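Local coordinates for heat shock protein 16 (Schizosaccharomyces pombe, PDB 3W1Z) that probably acts as a molecular chaperone that binds unfolding proteins during stress, its alpha-crystallin domains assembling into a 16-subunit particle, at residues S36-V41 and D51-G56; V62-D67 and L124-P129; S68-I73 and T103-A108; G75-E80 and G98-T103; A108-D113 and L128-K133. All blocks are in the same frame, centred on the assembly; numbering follows the deposited sequence.

Interaction 1 (S36-V41 and D51-G56)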
# COMPACT_ATOMS: atom_id res chain seq x y z
N SER B 36 -27.11 1.88 3.28
CA SER B 36 -26.62 1.15 4.45
C SER B 36 -26.76 1.98 5.72
O SER B 36 -26.00 2.93 5.93
CB SER B 36 -25.17 0.72 4.25
OG SER B 36 -24.70 -0.04 5.35
N PRO B 37 -27.72 1.62 6.58
CA PRO B 37 -27.98 2.32 7.85
C PRO B 37 -26.81 2.26 8.82
O PRO B 37 -26.09 1.26 8.88
CB PRO B 37 -29.19 1.57 8.42
CG PRO B 37 -29.21 0.25 7.71
CD PRO B 37 -28.68 0.53 6.35
N SER B 38 -26.62 3.34 9.58
CA SER B 38 -25.54 3.41 10.57
C SER B 38 -25.87 2.57 11.80
O SER B 38 -26.99 2.62 12.31
CB SER B 38 -25.29 4.86 10.99
OG SER B 38 -24.75 5.61 9.91
N ILE B 39 -24.90 1.81 12.28
CA ILE B 39 -25.12 0.92 13.41
C ILE B 39 -24.07 1.03 14.51
O ILE B 39 -22.91 1.36 14.26
CB ILE B 39 -25.23 -0.56 12.98
CG1 ILE B 39 -23.88 -1.07 12.48
CG2 ILE B 39 -26.31 -0.75 11.93
CD1 ILE B 39 -23.86 -2.56 12.19
N ASP B 40 -24.50 0.74 15.74
CA ASP B 40 -23.59 0.57 16.87
C ASP B 40 -23.75 -0.84 17.40
O ASP B 40 -24.86 -1.30 17.64
CB ASP B 40 -23.93 1.57 17.98
CG ASP B 40 -23.28 2.93 17.76
OD1 ASP B 40 -22.74 3.16 16.66
OD2 ASP B 40 -23.33 3.77 18.69
N VAL B 41 -22.64 -1.55 17.57
CA VAL B 41 -22.68 -2.89 18.12
C VAL B 41 -22.03 -2.93 19.50
O VAL B 41 -20.88 -2.51 19.66
CB VAL B 41 -21.99 -3.92 17.20
CG1 VAL B 41 -22.16 -5.32 17.76
CG2 VAL B 41 -22.56 -3.84 15.80
N ASP B 51 -27.75 -1.41 17.53
CA ASP B 51 -28.57 -0.21 17.37
C ASP B 51 -28.47 0.34 15.96
O ASP B 51 -27.40 0.78 15.53
CB ASP B 51 -28.16 0.85 18.39
CG ASP B 51 -28.44 0.43 19.82
OD1 ASP B 51 -29.59 0.05 20.11
OD2 ASP B 51 -27.51 0.48 20.64
N VAL B 52 -29.58 0.31 15.24
CA VAL B 52 -29.63 0.70 13.84
C VAL B 52 -30.47 1.96 13.67
O VAL B 52 -31.59 2.04 14.18
CB VAL B 52 -30.25 -0.42 12.98
CG1 VAL B 52 -30.09 -0.12 11.50
CG2 VAL B 52 -29.62 -1.76 13.33
N GLU B 53 -29.94 2.95 12.95
CA GLU B 53 -30.65 4.21 12.77
C GLU B 53 -31.56 4.18 11.55
O GLU B 53 -31.09 4.07 10.42
CB GLU B 53 -29.66 5.37 12.67
CG GLU B 53 -28.90 5.65 13.95
CD GLU B 53 -27.96 6.84 13.83
OE1 GLU B 53 -27.68 7.26 12.69
OE2 GLU B 53 -27.51 7.35 14.88
N LEU B 54 -32.86 4.29 11.79
CA LEU B 54 -33.85 4.27 10.72
C LEU B 54 -34.87 5.39 10.85
O LEU B 54 -36.05 5.13 11.07
CB LEU B 54 -34.57 2.92 10.70
CG LEU B 54 -33.71 1.67 10.46
CD1 LEU B 54 -34.55 0.41 10.60
CD2 LEU B 54 -33.06 1.73 9.08
N PRO B 55 -34.42 6.66 10.72
CA PRO B 55 -35.37 7.78 10.82
C PRO B 55 -36.30 7.85 9.62
O PRO B 55 -35.85 7.68 8.48
CB PRO B 55 -34.45 9.00 10.87
CG PRO B 55 -33.23 8.58 10.13
CD PRO B 55 -33.05 7.11 10.43
N GLY B 56 -37.58 8.10 9.86
CA GLY B 56 -38.55 8.24 8.79
C GLY B 56 -39.01 6.91 8.23
O GLY B 56 -39.65 6.85 7.18
O HOH W 1 -28.44 5.24 9.16
O HOH W 2 -26.18 3.13 20.55
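The beta hairpin of strands 39-43 and 47-53, on one sheet of the immunoglobulin-like alpha-crystallin sandwich, pairs Ile39 with Val52 as a non-hydrogen-bonded couple and Asp40 with Asp51 as a hydrogen-bonded one. The Asp40-Asp51 ring is closed by Asp40 N to Asp51 O and by Asp51 N to Asp40 O, the latter almost straight at 175°. One step on, Glu53 N meets Ser38 O at 3.0 Å. The other half of this pair is spanned by a water, which accepts from Ser38 N at 2.7 Å and donates to Glu53 O.

The two faces differ sharply. On the apolar one, Ile39 and Val52 lie side by side and point the same way, with their CG2 methyls 3.7 Å apart. Val52 holds CG1 anti to its backbone N (chi1 -170°), which brings this second methyl to 3.6 Å from Pro37 CB. Leu54 CD2 reaches the same proline carbon at 3.9 Å. The opposite face carries carboxylates that look outward to partners: Asp51 to Thr125 and to Arg81 of the second subunit, Glu53 to the side chain and Asp40 to the backbone N of Arg95 there. The guanidinium groups of Arg81 and Arg95 probably ease the closeness of these like charges. Asp40 OD2 and Asp51 OD2 stand 5.7 Å apart, and a water donates to Asp51 OD2 at 3.0 Å and only weakly to Asp40 OD2.

Interaction 2 (V62-D67 and L124-P129); sequences VQVHYD and LTVTLP
Tyr66 supplies the flat group here, and Leu128 meets its ring through one methyl, CD2, which approaches obliquely. That methyl is shared evenly by two neighbouring ring carbons, Tyr66 CD1 and CE1, each 3.8 Å from Leu128 CD2. The phenol is further surrounded by Ile106, Ile110 and Ile115 of the same chain. The Tyr66 and Leu128 side chains cross at a slant.

This is sheet-on-sheet packing across the alpha-crystallin sandwich: strands 62-67 and 124-129 belong to opposite layers, with axes 10.0 Å apart and only 20° from parallel. Val62, Val64 and Tyr66 on one strand and Leu124, Val126 and Leu128 on the other point into the shared interior. Leu124 and Val64 slide past each other in opposite directions, so that Leu124 CD2 comes to 3.6 Å from Val64 CG2, and the same methyl also touches Val62 CG2 at 4.2 Å. Val64 and Val126 instead meet tip to tip, Val64 CG1 lying 4.1 Å from Val126 CG2.

Val62 and Val64 also pack against Ile142 of a third subunit, consistent with the C-terminal Ile-X-Ile motif by which small heat shock proteins link their dimers. No hydrogen bond spans the two segments. Their hold on each other rests on methyl and ring contacts alone, and thus on the exclusion of water and on complementary shape.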
# COMPACT_ATOMS: atom_id res chain seq x y z
N VAL B 62 -39.93 -2.17 8.28
CA VAL B 62 -38.66 -2.78 8.67
C VAL B 62 -38.84 -4.27 8.93
O VAL B 62 -39.88 -4.70 9.44
CB VAL B 62 -38.04 -2.07 9.90
CG1 VAL B 62 -38.99 -2.12 11.09
CG2 VAL B 62 -36.69 -2.68 10.27
N GLN B 63 -37.84 -5.06 8.54
CA GLN B 63 -37.82 -6.48 8.89
C GLN B 63 -36.44 -6.89 9.40
O GLN B 63 -35.41 -6.41 8.92
CB GLN B 63 -38.26 -7.36 7.72
CG GLN B 63 -37.32 -7.34 6.54
CD GLN B 63 -37.65 -8.41 5.52
OE1 GLN B 63 -38.26 -8.14 4.49
NE2 GLN B 63 -37.25 -9.65 5.81
N VAL B 64 -36.44 -7.77 10.39
CA VAL B 64 -35.22 -8.28 10.98
C VAL B 64 -35.24 -9.80 10.93
O VAL B 64 -36.18 -10.42 11.43
CB VAL B 64 -35.10 -7.86 12.46
CG1 VAL B 64 -33.88 -8.51 13.11
CG2 VAL B 64 -35.05 -6.35 12.59
N HIS B 65 -34.23 -10.41 10.32
CA HIS B 65 -34.13 -11.86 10.38
C HIS B 65 -32.72 -12.35 10.71
O HIS B 65 -31.74 -11.62 10.55
CB HIS B 65 -34.68 -12.53 9.11
CG HIS B 65 -33.86 -12.29 7.88
ND1 HIS B 65 -34.34 -11.57 6.80
CD2 HIS B 65 -32.61 -12.69 7.54
CE1 HIS B 65 -33.42 -11.53 5.86
NE2 HIS B 65 -32.36 -12.20 6.28
N TYR B 66 -32.64 -13.59 11.18
CA TYR B 66 -31.37 -14.19 11.59
C TYR B 66 -31.21 -15.56 10.95
O TYR B 66 -32.09 -16.42 11.08
CB TYR B 66 -31.32 -14.30 13.11
CG TYR B 66 -30.06 -14.92 13.66
CD1 TYR B 66 -29.00 -14.13 14.08
CD2 TYR B 66 -29.92 -16.30 13.75
CE1 TYR B 66 -27.84 -14.70 14.57
CE2 TYR B 66 -28.77 -16.88 14.24
CZ TYR B 66 -27.73 -16.07 14.65
OH TYR B 66 -26.59 -16.65 15.14
N ASP B 67 -30.11 -15.75 10.23
CA ASP B 67 -29.81 -17.06 9.66
C ASP B 67 -28.34 -17.43 9.84
O ASP B 67 -27.45 -16.73 9.34
CB ASP B 67 -30.17 -17.09 8.17
CG ASP B 67 -30.06 -18.47 7.57
OD1 ASP B 67 -30.05 -19.46 8.33
OD2 ASP B 67 -29.99 -18.58 6.33
N LEU B 124 -33.79 1.18 15.84
CA LEU B 124 -34.11 -0.23 15.98
C LEU B 124 -33.04 -0.94 16.79
O LEU B 124 -31.88 -1.00 16.38
CB LEU B 124 -34.23 -0.89 14.61
CG LEU B 124 -34.32 -2.42 14.65
CD1 LEU B 124 -35.73 -2.87 15.00
CD2 LEU B 124 -33.86 -3.01 13.33
N THR B 125 -33.42 -1.48 17.94
CA THR B 125 -32.48 -2.21 18.78
C THR B 125 -32.76 -3.71 18.75
O THR B 125 -33.82 -4.16 19.19
CB THR B 125 -32.52 -1.71 20.24
OG1 THR B 125 -32.12 -0.34 20.28
CG2 THR B 125 -31.58 -2.54 21.10
N VAL B 126 -31.81 -4.47 18.23
CA VAL B 126 -31.90 -5.92 18.24
C VAL B 126 -31.08 -6.46 19.41
O VAL B 126 -29.97 -5.98 19.67
CB VAL B 126 -31.40 -6.54 16.92
CG1 VAL B 126 -31.61 -8.05 16.92
CG2 VAL B 126 -32.11 -5.90 15.74
N THR B 127 -31.62 -7.45 20.11
CA THR B 127 -30.93 -8.04 21.25
C THR B 127 -30.75 -9.54 21.09
O THR B 127 -31.73 -10.29 21.04
CB THR B 127 -31.68 -7.75 22.56
OG1 THR B 127 -33.09 -7.69 22.31
CG2 THR B 127 -31.22 -6.43 23.16
N LEU B 128 -29.50 -9.97 20.99
CA LEU B 128 -29.19 -11.39 20.84
C LEU B 128 -28.49 -11.92 22.09
O LEU B 128 -27.35 -11.56 22.37
CB LEU B 128 -28.31 -11.63 19.61
CG LEU B 128 -28.79 -11.06 18.26
CD1 LEU B 128 -28.28 -9.64 18.05
CD2 LEU B 128 -28.35 -11.96 17.11
N PRO B 129 -29.19 -12.76 22.86
CA PRO B 129 -28.61 -13.32 24.09
C PRO B 129 -27.53 -14.34 23.77
O PRO B 129 -27.76 -15.22 22.94
CB PRO B 129 -29.81 -14.01 24.77
CG PRO B 129 -31.00 -13.81 23.85
CD PRO B 129 -30.46 -13.41 22.52

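Interaction 3 (S68-I73 and T103-A108); sequences SGKLTI and TITIPA
Backbone hydrogen bonds come first: Leu71 and Ile104 form a hydrogen-bonded antiparallel pair, each N donating to the other's O. A third bond, Ile106 N to Gly69 O at 2.9 Å, extends the ladder past the last residue of strand 98-105. The pairs on either side of Leu71-Ile104, Lys70 with Thr105 and Thr72 with Thr103, are non-hydrogen-bonded, and there CA-H groups face carbonyls, Thr103 CA lying 3.3 Å from Leu71 O.

Polar side chains occupy one face. Thr72 OG1 and Thr103 OG1 share a hydrogen bond of 3.2 Å in which either may donate. Both hydroxyls stand anti to their own carbonyl carbon (chi1 -63° in Thr72), an orientation that leaves each beside its backbone N. Next along, the extended chain of Lys70 runs across Thr105, with CE 3.3 Å from Thr105 OG1; that hydroxyl is hydrogen-bonded to Asn28.

Apolar contacts are fewer. On the other face Leu71 CB lies 4.2 Å from Ile104 CG1. Past the strand end, Ile106 lies against Gly69, its CD1 3.7 Å from Gly69 CA.

Within this chain, strand 70-77 lies between strands 62-67 and 98-105. Leu71 leans on Val64 beside it and on Val126 and Leu128 of the facing sheet, Ile106 reaches Tyr66, and Pro107, at the centre of an inverse gamma turn, packs against helix 11-23.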
# COMPACT_ATOMS: atom_id res chain seq x y z
N SER B 68 -28.10 -18.53 10.57
CA SER B 68 -26.76 -19.11 10.76
C SER B 68 -25.66 -18.09 11.03
O SER B 68 -24.72 -17.95 10.25
CB SER B 68 -26.38 -19.97 9.55
OG SER B 68 -26.31 -19.19 8.37
N GLY B 69 -25.76 -17.40 12.16
CA GLY B 69 -24.73 -16.46 12.57
C GLY B 69 -24.72 -15.13 11.85
O GLY B 69 -23.81 -14.32 12.05
N LYS B 70 -25.71 -14.87 11.01
CA LYS B 70 -25.78 -13.60 10.29
C LYS B 70 -27.11 -12.88 10.48
O LYS B 70 -28.17 -13.38 10.11
CB LYS B 70 -25.48 -13.80 8.80
CG LYS B 70 -24.06 -14.25 8.51
CD LYS B 70 -23.71 -14.12 7.04
CE LYS B 70 -22.29 -14.59 6.77
NZ LYS B 70 -21.86 -14.32 5.37
N LEU B 71 -27.04 -11.68 11.06
CA LEU B 71 -28.22 -10.86 11.30
C LEU B 71 -28.44 -9.87 10.16
O LEU B 71 -27.51 -9.16 9.76
CB LEU B 71 -28.10 -10.11 12.62
CG LEU B 71 -29.31 -9.29 13.06
CD1 LEU B 71 -30.48 -10.21 13.41
CD2 LEU B 71 -28.97 -8.39 14.23
N THR B 72 -29.66 -9.83 9.64
CA THR B 72 -30.00 -8.94 8.54
C THR B 72 -31.18 -8.04 8.88
O THR B 72 -32.24 -8.50 9.30
CB THR B 72 -30.33 -9.72 7.25
OG1 THR B 72 -29.17 -10.44 6.81
CG2 THR B 72 -30.77 -8.77 6.15
N ILE B 73 -30.97 -6.73 8.71
CA ILE B 73 -32.03 -5.75 8.86
C ILE B 73 -32.30 -5.13 7.50
O ILE B 73 -31.41 -4.52 6.91
CB ILE B 73 -31.63 -4.62 9.83
CG1 ILE B 73 -31.21 -5.19 11.19
CG2 ILE B 73 -32.78 -3.63 9.98
CD1 ILE B 73 -29.71 -5.36 11.34
N THR B 103 -26.37 -6.38 6.60
CA THR B 103 -26.08 -7.70 7.13
C THR B 103 -24.79 -7.67 7.92
O THR B 103 -23.76 -7.20 7.44
CB THR B 103 -25.95 -8.75 6.00
OG1 THR B 103 -27.11 -8.69 5.16
CG2 THR B 103 -25.83 -10.14 6.59
N ILE B 104 -24.84 -8.17 9.15
CA ILE B 104 -23.62 -8.33 9.94
C ILE B 104 -23.48 -9.77 10.42
O ILE B 104 -24.46 -10.40 10.83
CB ILE B 104 -23.56 -7.36 11.14
CG1 ILE B 104 -24.78 -7.55 12.06
CG2 ILE B 104 -23.48 -5.92 10.66
CD1 ILE B 104 -24.71 -6.73 13.33
N THR B 105 -22.27 -10.29 10.35
CA THR B 105 -21.99 -11.62 10.88
C THR B 105 -21.67 -11.47 12.36
O THR B 105 -20.71 -10.80 12.73
CB THR B 105 -20.79 -12.27 10.17
OG1 THR B 105 -21.04 -12.33 8.76
CG2 THR B 105 -20.55 -13.67 10.71
N ILE B 106 -22.48 -12.08 13.22
CA ILE B 106 -22.24 -11.97 14.65
C ILE B 106 -21.25 -13.03 15.14
O ILE B 106 -21.44 -14.22 14.92
CB ILE B 106 -23.55 -12.00 15.46
CG1 ILE B 106 -24.52 -13.05 14.92
CG2 ILE B 106 -24.22 -10.63 15.43
CD1 ILE B 106 -24.46 -14.37 15.64
N PRO B 107 -20.16 -12.57 15.78
CA PRO B 107 -19.08 -13.46 16.23
C PRO B 107 -19.32 -13.99 17.63
O PRO B 107 -18.45 -13.87 18.49
CB PRO B 107 -17.85 -12.53 16.23
CG PRO B 107 -18.40 -11.11 16.03
CD PRO B 107 -19.89 -11.18 16.14
N ALA B 108 -20.49 -14.58 17.85
CA ALA B 108 -20.81 -15.18 19.14
C ALA B 108 -21.91 -16.22 18.99
O ALA B 108 -22.67 -16.20 18.02
CB ALA B 108 -21.23 -14.10 20.13

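Interaction 4 (G75-E80 and G98-T103)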
# COMPACT_ATOMS: atom_id res chain seq x y z
N GLY B 75 -35.41 -3.25 4.59
CA GLY B 75 -36.62 -2.47 4.49
C GLY B 75 -36.56 -1.38 3.44
O GLY B 75 -35.80 -1.47 2.47
N GLU B 76 -37.37 -0.35 3.63
CA GLU B 76 -37.49 0.72 2.65
C GLU B 76 -37.58 2.08 3.33
O GLU B 76 -38.22 2.21 4.38
CB GLU B 76 -38.74 0.48 1.80
CG GLU B 76 -38.83 1.31 0.53
CD GLU B 76 -40.08 0.99 -0.26
OE1 GLU B 76 -41.16 0.87 0.35
OE2 GLU B 76 -39.98 0.86 -1.50
N VAL B 77 -36.94 3.08 2.75
CA VAL B 77 -37.13 4.45 3.18
C VAL B 77 -37.85 5.21 2.07
O VAL B 77 -37.26 5.51 1.03
CB VAL B 77 -35.81 5.15 3.51
CG1 VAL B 77 -36.07 6.53 4.10
CG2 VAL B 77 -34.99 4.32 4.49
N VAL B 78 -39.11 5.52 2.30
CA VAL B 78 -39.95 6.15 1.29
C VAL B 78 -39.85 7.66 1.38
O VAL B 78 -39.85 8.23 2.47
CB VAL B 78 -41.43 5.71 1.45
CG1 VAL B 78 -42.34 6.54 0.55
CG2 VAL B 78 -41.58 4.23 1.14
N ASN B 79 -39.77 8.32 0.22
CA ASN B 79 -39.79 9.77 0.19
C ASN B 79 -41.24 10.21 0.03
O ASN B 79 -41.84 10.05 -1.03
CB ASN B 79 -38.96 10.28 -0.98
CG ASN B 79 -38.87 11.80 -1.03
OD1 ASN B 79 -39.17 12.48 -0.04
ND2 ASN B 79 -38.47 12.33 -2.17
N GLU B 80 -41.79 10.78 1.10
CA GLU B 80 -43.20 11.16 1.12
C GLU B 80 -43.40 12.47 0.38
O GLU B 80 -44.51 12.80 -0.03
CB GLU B 80 -43.69 11.28 2.57
CG GLU B 80 -43.50 10.02 3.39
CD GLU B 80 -44.06 10.14 4.80
OE1 GLU B 80 -43.81 11.17 5.46
OE2 GLU B 80 -44.75 9.20 5.24
N GLY B 98 -34.79 5.12 -0.44
CA GLY B 98 -34.71 3.88 -1.19
C GLY B 98 -34.86 2.68 -0.29
O GLY B 98 -35.31 2.80 0.85
N SER B 99 -34.48 1.51 -0.80
CA SER B 99 -34.48 0.30 -0.01
C SER B 99 -33.15 0.18 0.73
O SER B 99 -32.10 0.53 0.19
CB SER B 99 -34.70 -0.92 -0.90
OG SER B 99 -33.76 -0.96 -1.95
N PHE B 100 -33.20 -0.31 1.97
CA PHE B 100 -31.98 -0.51 2.74
C PHE B 100 -31.82 -1.96 3.16
O PHE B 100 -32.80 -2.65 3.44
CB PHE B 100 -31.96 0.41 3.97
CG PHE B 100 -33.02 0.10 5.00
CD1 PHE B 100 -34.25 0.74 4.96
CD2 PHE B 100 -32.78 -0.82 6.01
CE1 PHE B 100 -35.22 0.46 5.90
CE2 PHE B 100 -33.75 -1.11 6.95
CZ PHE B 100 -34.97 -0.46 6.90
N SER B 101 -30.58 -2.43 3.17
CA SER B 101 -30.26 -3.74 3.73
C SER B 101 -28.91 -3.69 4.43
O SER B 101 -27.94 -3.15 3.89
CB SER B 101 -30.27 -4.81 2.64
OG SER B 101 -30.33 -6.11 3.21
N ARG B 102 -28.85 -4.25 5.63
CA ARG B 102 -27.61 -4.31 6.39
C ARG B 102 -27.45 -5.70 6.98
O ARG B 102 -28.28 -6.15 7.77
CB ARG B 102 -27.60 -3.26 7.50
CG ARG B 102 -26.31 -3.19 8.30
CD ARG B 102 -25.15 -2.68 7.44
NE ARG B 102 -23.89 -2.65 8.19
CZ ARG B 102 -23.38 -1.57 8.76
NH1 ARG B 102 -24.02 -0.41 8.68
NH2 ARG B 102 -22.23 -1.64 9.42
N THR B 103 -26.37 -6.38 6.60
CA THR B 103 -26.08 -7.70 7.13
C THR B 103 -24.79 -7.67 7.92
O THR B 103 -23.76 -7.20 7.44
CB THR B 103 -25.95 -8.75 6.00
OG1 THR B 103 -27.11 -8.69 5.16
CG2 THR B 103 -25.83 -10.14 6.59
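Gly75 and Phe100 form a hydrogen-bonded antiparallel pair in the alpha-crystallin sandwich, where strands 75-77 and 98-103 run 4.3 Å apart with their directions 138° from each other. This end of the ladder is the base of the long excursion carrying strand 90-93, the segment that in dimers of this kind reaches out to a partner subunit. Glu76 with Ser99 and Val77 with Gly98 continue the pairing. Gly98 N donates to Val77 O at 2.9 Å, whereas Phe100 N approaches Gly75 O from well above the carbonyl plane.

The Phe100 ring folds back over the neighbouring strand. Phe100 CG sits between the backbone N and the carbonyl carbon (chi1 66°); the ring beyond it lies over Gly75, whose lack of a side chain leaves the peptide bare to it. Gly75 N stands 3.5 Å above the ring plane of Phe100, over its centre. Gly75 CA makes a CH-pi contact, 3.8 Å from the Phe100 ring centroid and 24° off the normal. Glu76 O lies at the edge, in plane.

Phe100 also meets Leu54 and Ile73. The other side of the ladder is more polar: Ser99 OG has a weak hydrogen bond to Glu34, and Ser99 CB rests 3.6 Å from Gly75 O. Val77 crosses Phe100 at about a right angle, its CG2 3.7 Å from Phe100 CD1.

Interaction 5 (A108-D113 and L128-K133); sequences AKIDAD and LPKVEK
Lys130 can be traced outward from its bridge with Ile110. Its CB lies 3.6 Å from Lys109 O, and its CG lies near the same oxygen and Ala108 CB. The next carbon, Lys130 CD, touches that methyl at 3.7 Å. A bend at chi3 (-52°) then turns CE, and NZ goes on to a salt bridge with Glu43 and a hydrogen bond to Gly44 O.

The backbones meet at a single bridge, formed where the loop after strand 98-105 comes against the end of strand 123-129. Two hydrogen bonds flank it: Val131 N to Lys109 O at 3.0 Å, and Asp111 N to Pro129 O at 3.1 Å. Ile110 presses inward, its CB 3.2 Å from Pro129 O. Its CG2 packs 3.8 Å from Leu128 CB, and its CD1 lies 4.1 Å from Leu128 CD2. Tyr66 touches both residues.

The Asp111 carboxylate forms a salt bridge with Arg114. The contact thus combines two backbone hydrogen bonds, a small apolar patch round Ile110, and a lysine whose aliphatic part packs on Ala108 while its ammonium group is probably balanced by Glu43.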
# COMPACT_ATOMS: atom_id res chain seq x y z
N ALA B 108 -20.49 -14.58 17.85
CA ALA B 108 -20.81 -15.18 19.14
C ALA B 108 -21.91 -16.22 18.99
O ALA B 108 -22.67 -16.20 18.02
CB ALA B 108 -21.23 -14.10 20.13
N LYS B 109 -21.99 -17.12 19.96
CA LYS B 109 -23.06 -18.12 19.98
C LYS B 109 -24.26 -17.56 20.71
O LYS B 109 -24.18 -17.20 21.89
CB LYS B 109 -22.57 -19.41 20.63
CG LYS B 109 -21.68 -20.25 19.73
CD LYS B 109 -20.85 -21.23 20.54
CE LYS B 109 -19.73 -20.51 21.27
NZ LYS B 109 -18.75 -19.92 20.33
N ILE B 110 -25.39 -17.48 20.01
CA ILE B 110 -26.60 -16.91 20.57
C ILE B 110 -27.76 -17.88 20.50
O ILE B 110 -27.73 -18.84 19.73
CB ILE B 110 -26.97 -15.59 19.86
CG1 ILE B 110 -27.15 -15.82 18.36
CG2 ILE B 110 -25.91 -14.53 20.10
CD1 ILE B 110 -28.60 -15.95 17.93
N ASP B 111 -28.80 -17.62 21.29
CA ASP B 111 -30.02 -18.40 21.20
C ASP B 111 -30.93 -17.68 20.22
O ASP B 111 -31.43 -16.59 20.51
CB ASP B 111 -30.69 -18.52 22.57
CG ASP B 111 -31.74 -19.61 22.61
OD1 ASP B 111 -32.32 -19.93 21.55
OD2 ASP B 111 -32.00 -20.15 23.71
N ALA B 112 -31.15 -18.29 19.06
CA ALA B 112 -31.87 -17.65 17.97
C ALA B 112 -33.32 -17.35 18.32
O ALA B 112 -33.85 -16.30 17.97
CB ALA B 112 -31.79 -18.51 16.72
N ASP B 113 -33.96 -18.28 19.03
CA ASP B 113 -35.37 -18.15 19.35
C ASP B 113 -35.63 -17.13 20.46
O ASP B 113 -36.77 -16.75 20.71
CB ASP B 113 -35.96 -19.51 19.71
CG ASP B 113 -35.88 -20.50 18.57
OD1 ASP B 113 -36.87 -20.65 17.83
OD2 ASP B 113 -34.81 -21.14 18.41
N LEU B 128 -29.50 -9.97 20.99
CA LEU B 128 -29.19 -11.39 20.84
C LEU B 128 -28.49 -11.92 22.09
O LEU B 128 -27.35 -11.56 22.37
CB LEU B 128 -28.31 -11.63 19.61
CG LEU B 128 -28.79 -11.06 18.26
CD1 LEU B 128 -28.28 -9.64 18.05
CD2 LEU B 128 -28.35 -11.96 17.11
N PRO B 129 -29.19 -12.76 22.86
CA PRO B 129 -28.61 -13.32 24.09
C PRO B 129 -27.53 -14.34 23.77
O PRO B 129 -27.76 -15.22 22.94
CB PRO B 129 -29.81 -14.01 24.77
CG PRO B 129 -31.00 -13.81 23.85
CD PRO B 129 -30.46 -13.41 22.52
N LYS B 130 -26.39 -14.26 24.44
CA LYS B 130 -25.32 -15.23 24.21
C LYS B 130 -25.40 -16.38 25.20
O LYS B 130 -25.64 -16.18 26.39
CB LYS B 130 -23.94 -14.57 24.31
CG LYS B 130 -23.65 -13.53 23.25
CD LYS B 130 -22.27 -12.93 23.45
CE LYS B 130 -22.09 -12.45 24.88
NZ LYS B 130 -20.78 -11.79 25.10
N VAL B 131 -25.19 -17.59 24.69
CA VAL B 131 -25.07 -18.76 25.54
C VAL B 131 -23.65 -19.31 25.43
O VAL B 131 -23.08 -19.35 24.34
CB VAL B 131 -26.12 -19.85 25.17
CG1 VAL B 131 -27.52 -19.32 25.40
CG2 VAL B 131 -25.95 -20.30 23.73
N GLU B 132 -23.08 -19.70 26.56
CA GLU B 132 -21.71 -20.23 26.57
C GLU B 132 -21.60 -21.51 25.76
O GLU B 132 -20.81 -21.58 24.81
CB GLU B 132 -21.23 -20.47 28.01
CG GLU B 132 -20.09 -21.46 28.13
CD GLU B 132 -20.57 -22.84 28.55
OE1 GLU B 132 -21.49 -22.91 29.39
OE2 GLU B 132 -20.03 -23.84 28.04
N LYS B 133 -22.39 -22.50 26.12
CA LYS B 133 -22.37 -23.78 25.43
C LYS B 133 -23.32 -23.74 24.25
O LYS B 133 -24.51 -23.47 24.42
CB LYS B 133 -22.75 -24.92 26.36
CG LYS B 133 -22.72 -26.29 25.69
CD LYS B 133 -21.36 -26.53 25.06
CE LYS B 133 -21.48 -27.29 23.75
NZ LYS B 133 -20.18 -27.31 23.04

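Interactions 1, 2 and 3 are buried, whereas interactions 4 and 5 lie nearer the surface, on opposite sides of the chain's centre. Interactions 3 and 4 are two ends of one ladder between strands 70-77 and 98-105, joined by the Ile73 O to Arg102 N hydrogen bond. Interactions 1 and 3 hold strands within separate sheets, and interaction 2 packs those sheets together without a polar bond. Interaction 5 fastens a loop to the strand that interaction 2 uses. Subunit contacts divide accordingly: the acidic face of interaction 1 and Arg102 in interaction 4 meet the second subunit, while Val62 and Val64 of interaction 2 pack against Ile142 in the C-terminal tail of the third.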